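Local atomic coordinates of TqaA (Penicillium aethiopicum, PDB entry 5DLK), a protein that forms the terminal condensation-like domain of a fungal nonribosomal peptide synthetase, which probably releases the finished peptide chain by macrocyclization. Residues W181-S185 with N311-L315; A57-F61 with C326-F330. One frame throughout, in Å; residues are numbered along the deposited sequence.

Interaction 1. Residues W181-S185 with N311-L315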
ATOM      1  N   TRP A 181       6.338  -2.283  -0.639  1.00 19.18           N
ATOM      2  CA  TRP A 181       6.114  -1.412  -1.785  1.00 17.87           C
ATOM      3  C   TRP A 181       4.836  -0.586  -1.582  1.00 20.78           C
ATOM      4  O   TRP A 181       4.047  -0.869  -0.682  1.00 18.02           O
ATOM      5  CB  TRP A 181       6.014  -2.227  -3.097  1.00 19.91           C
ATOM      6  CG  TRP A 181       4.809  -3.118  -3.159  1.00 19.56           C
ATOM      7  CD1 TRP A 181       4.701  -4.380  -2.660  1.00 18.58           C
ATOM      8  CD2 TRP A 181       3.524  -2.797  -3.715  1.00 20.69           C
ATOM      9  NE1 TRP A 181       3.445  -4.877  -2.890  1.00 19.91           N
ATOM     10  CE2 TRP A 181       2.700  -3.925  -3.535  1.00 19.36           C
ATOM     11  CE3 TRP A 181       2.993  -1.671  -4.354  1.00 22.14           C
ATOM     12  CZ2 TRP A 181       1.368  -3.964  -3.963  1.00 20.86           C
ATOM     13  CZ3 TRP A 181       1.662  -1.707  -4.782  1.00 20.76           C
ATOM     14  CH2 TRP A 181       0.870  -2.841  -4.584  1.00 23.02           C
ATOM     15  N   ASP A 182       4.660   0.437  -2.407  1.00 20.19           N
ATOM     16  CA  ASP A 182       3.389   1.157  -2.463  1.00 21.14           C
ATOM     17  C   ASP A 182       3.120   1.662  -3.876  1.00 23.12           C
ATOM     18  O   ASP A 182       3.958   1.513  -4.777  1.00 23.51           O
ATOM     19  CB  ASP A 182       3.354   2.314  -1.455  1.00 21.03           C
ATOM     20  CG  ASP A 182       4.506   3.278  -1.611  1.00 25.11           C
ATOM     21  OD1 ASP A 182       5.058   3.408  -2.726  1.00 26.54           O
ATOM     22  OD2 ASP A 182       4.848   3.943  -0.606  1.00 28.06           O
ATOM     23  N   GLY A 183       1.943   2.251  -4.075  1.00 22.06           N
ATOM     24  CA  GLY A 183       1.526   2.656  -5.408  1.00 23.61           C
ATOM     25  C   GLY A 183       2.479   3.643  -6.055  1.00 26.42           C
ATOM     26  O   GLY A 183       2.676   3.628  -7.273  1.00 26.50           O
ATOM     27  N   VAL A 184       3.069   4.512  -5.238  1.00 24.22           N
ATOM     28  CA  VAL A 184       3.997   5.518  -5.735  1.00 27.97           C
ATOM     29  C   VAL A 184       5.316   4.913  -6.202  1.00 29.75           C
ATOM     30  O   VAL A 184       5.876   5.352  -7.205  1.00 33.05           O
ATOM     31  CB  VAL A 184       4.296   6.600  -4.649  1.00 27.72           C
ATOM     32  CG1 VAL A 184       5.502   7.464  -5.039  1.00 30.25           C
ATOM     33  CG2 VAL A 184       3.067   7.472  -4.425  1.00 31.05           C
ATOM     34  N   SER A 185       5.816   3.903  -5.492  1.00 26.38           N
ATOM     35  CA  SER A 185       7.194   3.472  -5.729  1.00 27.31           C
ATOM     36  C   SER A 185       7.324   2.150  -6.494  1.00 27.07           C
ATOM     37  O   SER A 185       8.395   1.856  -7.021  1.00 30.37           O
ATOM     38  CB  SER A 185       7.969   3.386  -4.400  1.00 27.21           C
ATOM     39  OG  SER A 185       7.466   2.381  -3.531  1.00 27.12           O
ATOM     40  N   ASN A 311      -0.214   9.117   1.169  1.00 20.12           N
ATOM     41  CA  ASN A 311       0.943   8.458   0.564  1.00 22.76           C
ATOM     42  C   ASN A 311       2.212   8.530   1.424  1.00 22.39           C
ATOM     43  O   ASN A 311       3.155   7.759   1.206  1.00 19.92           O
ATOM     44  CB  ASN A 311       1.208   9.010  -0.852  1.00 26.16           C
ATOM     45  CG  ASN A 311       1.525  10.503  -0.867  1.00 30.23           C
ATOM     46  OD1 ASN A 311       2.212  11.028   0.012  1.00 28.64           O
ATOM     47  ND2 ASN A 311       1.029  11.189  -1.887  1.00 32.50           N
ATOM     48  N   GLY A 312       2.221   9.412   2.424  1.00 18.45           N
ATOM     49  CA  GLY A 312       3.316   9.457   3.387  1.00 18.71           C
ATOM     50  C   GLY A 312       4.629   9.982   2.817  1.00 22.71           C
ATOM     51  O   GLY A 312       5.704   9.751   3.383  1.00 23.26           O
ATOM     52  N   ARG A 313       4.548  10.700   1.705  1.00 20.78           N
ATOM     53  CA  ARG A 313       5.758  11.159   1.029  1.00 25.56           C
ATOM     54  C   ARG A 313       5.833  12.671   0.990  1.00 28.92           C
ATOM     55  O   ARG A 313       6.346  13.266   0.042  1.00 29.76           O
ATOM     56  CB  ARG A 313       5.811  10.562  -0.374  1.00 27.89           C
ATOM     57  CG  ARG A 313       5.739   9.035  -0.268  1.00 30.29           C
ATOM     58  CD  ARG A 313       5.893   8.269  -1.570  1.00 38.89           C
ATOM     59  NE  ARG A 313       7.295   7.988  -1.835  1.00 48.71           N
ATOM     60  CZ  ARG A 313       7.904   6.808  -1.713  1.00 30.26           C
ATOM     61  NH1 ARG A 313       7.263   5.707  -1.340  1.00 33.43           N
ATOM     62  NH2 ARG A 313       9.186   6.746  -1.989  1.00 33.57           N
ATOM     63  N   ASN A 314       5.313  13.294   2.035  1.00 26.09           N
ATOM     64  CA  ASN A 314       5.397  14.740   2.134  1.00 27.64           C
ATOM     65  C   ASN A 314       6.475  15.169   3.117  1.00 30.38           C
ATOM     66  O   ASN A 314       6.661  16.352   3.365  1.00 39.04           O
ATOM     67  CB  ASN A 314       4.030  15.314   2.507  1.00 29.10           C
ATOM     68  CG  ASN A 314       2.998  15.078   1.408  1.00 33.59           C
ATOM     69  OD1 ASN A 314       2.941  15.826   0.433  1.00 40.59           O
ATOM     70  ND2 ASN A 314       2.203  14.012   1.542  1.00 36.85           N
ATOM     71  N   LEU A 315       7.201  14.201   3.659  1.00 30.30           N
ATOM     72  CA  LEU A 315       8.384  14.490   4.469  1.00 35.50           C
ATOM     73  C   LEU A 315       9.510  15.087   3.631  1.00 38.61           C
ATOM     74  O   LEU A 315       9.838  14.571   2.565  1.00 43.53           O
ATOM     75  CB  LEU A 315       8.894  13.220   5.147  1.00 39.65           C
ATOM     76  CG  LEU A 315       8.359  12.843   6.522  1.00 37.02           C
ATOM     77  CD1 LEU A 315       9.072  11.590   6.996  1.00 38.61           C
ATOM     78  CD2 LEU A 315       8.573  13.973   7.512  1.00 35.72           C
TER
HETATM   79  O   HOH W   1       3.211   6.135  -0.985  1.00 22.87           O

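Interaction 2. Residues A57-F61 with C326-F330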
ATOM      1  N   ALA A  57       1.716   0.486   9.418  1.00 17.02           N
ATOM      2  CA  ALA A  57       1.164   0.254   8.076  1.00 18.80           C
ATOM      3  C   ALA A  57       1.744  -1.026   7.452  1.00 16.80           C
ATOM      4  O   ALA A  57       1.028  -1.815   6.836  1.00 17.62           O
ATOM      5  CB  ALA A  57       1.426   1.458   7.169  1.00 17.64           C
ATOM      6  N   GLN A  58       3.048  -1.225   7.604  1.00 19.53           N
ATOM      7  CA  GLN A  58       3.635  -2.502   7.174  1.00 18.52           C
ATOM      8  C   GLN A  58       2.930  -3.683   7.805  1.00 19.21           C
ATOM      9  O   GLN A  58       2.617  -4.676   7.132  1.00 16.83           O
ATOM     10  CB  GLN A  58       5.124  -2.547   7.519  1.00 15.97           C
ATOM     11  CG  GLN A  58       5.973  -1.738   6.572  1.00 16.43           C
ATOM     12  CD  GLN A  58       7.441  -1.872   6.918  1.00 21.60           C
ATOM     13  OE1 GLN A  58       7.850  -1.528   8.031  1.00 20.21           O
ATOM     14  NE2 GLN A  58       8.235  -2.420   5.986  1.00 19.50           N
ATOM     15  N   HIS A  59       2.691  -3.582   9.107  1.00 15.81           N
ATOM     16  CA  HIS A  59       2.002  -4.634   9.856  1.00 17.66           C
ATOM     17  C   HIS A  59       0.564  -4.857   9.393  1.00 18.72           C
ATOM     18  O   HIS A  59       0.065  -5.987   9.402  1.00 18.82           O
ATOM     19  CB  HIS A  59       2.014  -4.292  11.347  1.00 21.84           C
ATOM     20  CG  HIS A  59       1.871  -5.481  12.241  1.00 27.08           C
ATOM     21  ND1 HIS A  59       1.560  -5.370  13.579  1.00 30.37           N
ATOM     22  CD2 HIS A  59       1.996  -6.809  11.993  1.00 31.92           C
ATOM     23  CE1 HIS A  59       1.505  -6.575  14.119  1.00 32.35           C
ATOM     24  NE2 HIS A  59       1.763  -7.466  13.177  1.00 30.68           N
ATOM     25  N   VAL A  60      -0.119  -3.781   9.015  1.00 16.76           N
ATOM     26  CA  VAL A  60      -1.466  -3.911   8.445  1.00 15.61           C
ATOM     27  C   VAL A  60      -1.442  -4.883   7.279  1.00 16.04           C
ATOM     28  O   VAL A  60      -2.249  -5.818   7.202  1.00 16.69           O
ATOM     29  CB  VAL A  60      -2.021  -2.547   7.959  1.00 16.85           C
ATOM     30  CG1 VAL A  60      -3.205  -2.735   6.986  1.00 16.10           C
ATOM     31  CG2 VAL A  60      -2.424  -1.703   9.149  1.00 20.44           C
ATOM     32  N   PHE A  61      -0.504  -4.665   6.367  1.00 16.72           N
ATOM     33  CA  PHE A  61      -0.445  -5.507   5.173  1.00 15.70           C
ATOM     34  C   PHE A  61      -0.021  -6.933   5.502  1.00 16.62           C
ATOM     35  O   PHE A  61      -0.545  -7.882   4.931  1.00 17.13           O
ATOM     36  CB  PHE A  61       0.497  -4.885   4.140  1.00 16.26           C
ATOM     37  CG  PHE A  61      -0.090  -3.703   3.434  1.00 17.18           C
ATOM     38  CD1 PHE A  61      -1.295  -3.821   2.758  1.00 19.10           C
ATOM     39  CD2 PHE A  61       0.546  -2.463   3.460  1.00 15.74           C
ATOM     40  CE1 PHE A  61      -1.865  -2.732   2.108  1.00 20.75           C
ATOM     41  CE2 PHE A  61      -0.012  -1.361   2.809  1.00 18.79           C
ATOM     42  CZ  PHE A  61      -1.233  -1.499   2.128  1.00 18.33           C
ATOM     43  N   CYS A 326       7.028   0.879   1.614  1.00 23.21           N
ATOM     44  CA  CYS A 326       5.629   1.158   1.897  1.00 19.20           C
ATOM     45  C   CYS A 326       5.552   2.341   2.853  1.00 17.36           C
ATOM     46  O   CYS A 326       5.621   2.160   4.053  1.00 19.64           O
ATOM     47  CB  CYS A 326       4.947  -0.057   2.509  1.00 21.19           C
ATOM     48  SG  CYS A 326       3.206   0.262   2.892  1.00 24.27           S
ATOM     49  N   THR A 327       5.433   3.542   2.313  1.00 18.18           N
ATOM     50  CA  THR A 327       5.302   4.724   3.168  1.00 19.95           C
ATOM     51  C   THR A 327       3.842   5.121   3.376  1.00 19.27           C
ATOM     52  O   THR A 327       3.560   6.143   4.038  1.00 20.41           O
ATOM     53  CB  THR A 327       6.051   5.933   2.602  1.00 19.49           C
ATOM     54  OG1 THR A 327       5.443   6.365   1.376  1.00 21.96           O
ATOM     55  CG2 THR A 327       7.537   5.589   2.374  1.00 25.87           C
ATOM     56  N   LEU A 328       2.927   4.349   2.788  1.00 18.95           N
ATOM     57  CA  LEU A 328       1.484   4.543   2.982  1.00 17.94           C
ATOM     58  C   LEU A 328       1.137   4.658   4.445  1.00 17.87           C
ATOM     59  O   LEU A 328       1.743   3.994   5.276  1.00 18.44           O
ATOM     60  CB  LEU A 328       0.673   3.364   2.397  1.00 20.07           C
ATOM     61  CG  LEU A 328       0.610   3.118   0.899  1.00 27.26           C
ATOM     62  CD1 LEU A 328      -0.277   1.916   0.638  1.00 25.11           C
ATOM     63  CD2 LEU A 328       0.068   4.350   0.185  1.00 27.60           C
ATOM     64  N   ASN A 329       0.134   5.477   4.762  1.00 16.06           N
ATOM     65  CA  ASN A 329      -0.381   5.512   6.108  1.00 16.49           C
ATOM     66  C   ASN A 329      -1.896   5.535   6.069  1.00 16.42           C
ATOM     67  O   ASN A 329      -2.488   6.003   5.094  1.00 16.25           O
ATOM     68  CB  ASN A 329       0.165   6.728   6.869  1.00 15.51           C
ATOM     69  CG  ASN A 329       0.164   6.511   8.352  1.00 16.06           C
ATOM     70  OD1 ASN A 329      -0.158   5.426   8.821  1.00 16.78           O
ATOM     71  ND2 ASN A 329       0.519   7.544   9.112  1.00 17.47           N
ATOM     72  N   PHE A 330      -2.513   5.003   7.115  1.00 14.35           N
ATOM     73  CA  PHE A 330      -3.969   5.027   7.239  1.00 15.29           C
ATOM     74  C   PHE A 330      -4.291   5.906   8.441  1.00 16.23           C
ATOM     75  O   PHE A 330      -3.959   5.543   9.571  1.00 16.98           O
ATOM     76  CB  PHE A 330      -4.503   3.626   7.404  1.00 13.87           C
ATOM     77  CG  PHE A 330      -3.867   2.656   6.444  1.00 16.71           C
ATOM     78  CD1 PHE A 330      -4.182   2.710   5.090  1.00 17.80           C
ATOM     79  CD2 PHE A 330      -2.913   1.743   6.887  1.00 16.85           C
ATOM     80  CE1 PHE A 330      -3.596   1.821   4.181  1.00 16.56           C
ATOM     81  CE2 PHE A 330      -2.313   0.849   5.978  1.00 16.04           C
ATOM     82  CZ  PHE A 330      -2.661   0.908   4.628  1.00 16.33           C
TER

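Interaction 1. Residues W181-S185 with N311-L315
Asp182, from the SHxxxDG motif of this condensation-like domain, forms a salt bridge with Arg313 in the loop after strand 303-310. Arg313 NH1 lies 3.1 Å from Asp182 OD2, and the bond between them is bent and weak. OD2 sits at the edge of the guanidinium, in its plane, but the carboxylate is turned 77° away from that plane. The two groups therefore do not lie flat alongside each other, and NH1 makes the contact alone. The other guanidinium nitrogens are held outside the pair: NE donates to the carbonyl of Ile320 and NH2 to that of Leu323. These bonds should limit rotation of the group. The Arg313 chain bends at its third torsion (89°), and Val184 CG1 lies over one face of the guanidinium. CG1 is also 3.6 Å from Arg313 CD, and the two side chains run side by side, pointing opposite ways.

Asp182 also closes an Asx motif just before helix 186-197. Its OD1 accepts from Ser185 N at 2.9 Å, and from Ser185 OG at 2.7 Å. The hydroxyl comes from above the carboxylate plane. The first torsion of Asp182 (55°) sets the carboxylate between its own backbone N and carbonyl carbon, back toward Ser185. Replacing Asp182 by alanine would probably leave Arg313 NH1 without its charged mate and Ser185 N and OG without their shared acceptor.

One water bridges the segments, 2.7 Å from Asn311 O and weakly bonded to Asp182 OD2. Asn311 OD1 accepts from Arg313 N at 2.9 Å, an Asx turn that shapes the 311-315 loop. Asn311 and Gly183 bind the phosphopantetheine arm of the substrate carrier when it is present; no arm is bound here.

Interaction 2. Residues A57-F61 with C326-F330
Phe61 of helix 56-63 reaches across to Cys326 and Leu328 in the loop just before strand 329-336 and to Phe330 within it. Its CB leaves the helix on the side of these residues, and with CG anti to the carbonyl carbon (chi1 -75°) the ring reaches Cys326 and Phe330. Along one side of the ring, CD2 and CE2 meet sulfur: Cys326 SG is 3.6 Å from Phe61 CE2. The sulfur lies at the ring edge, 76° off the normal. At the tip, Phe61 CZ touches Leu328 CD1 at 3.8 Å, again near the ring plane. The same CZ lies 3.8 Å from Phe330 CZ. Here the edge of Phe330 turns toward the face of Phe61 in an offset edge-to-face pair, with planes at 70° and centroids 5.8 Å apart.

Nearer the start of the helix, Ala57 CB packs 3.2 Å from Leu328 O. Val60 CG1 meets Phe330 CE2 at 3.8 Å. No hydrogen bond joins the two segments. The helix is thus held against residues 326-330 by buried apolar, sulfur and aromatic surfaces, so the fit depends on side-chain shape rather than on polar pairing.

How the interactions relate
Thr327, in residues 326-330 of interaction 2, ties the two contacts together. Its backbone N lies 3.0 Å from Asp182 OD2, so the carboxylate oxygen that meets Arg313 also accepts from interaction 2. Thr327 OG1 is 2.7 Å from Asn311 O, a probable hydrogen bond. Trp181 O packs 3.4 Å from Cys326 CB. The centres of the two contacts are 10 Å apart. His178 of the SHxxxDG motif joins them again, stacking on both Trp181 and Phe61. The phosphopantetheine site lies beside this junction: the side chain of Leu328 is about 5 Å from that of Asn311 and about 6 Å from Gly183.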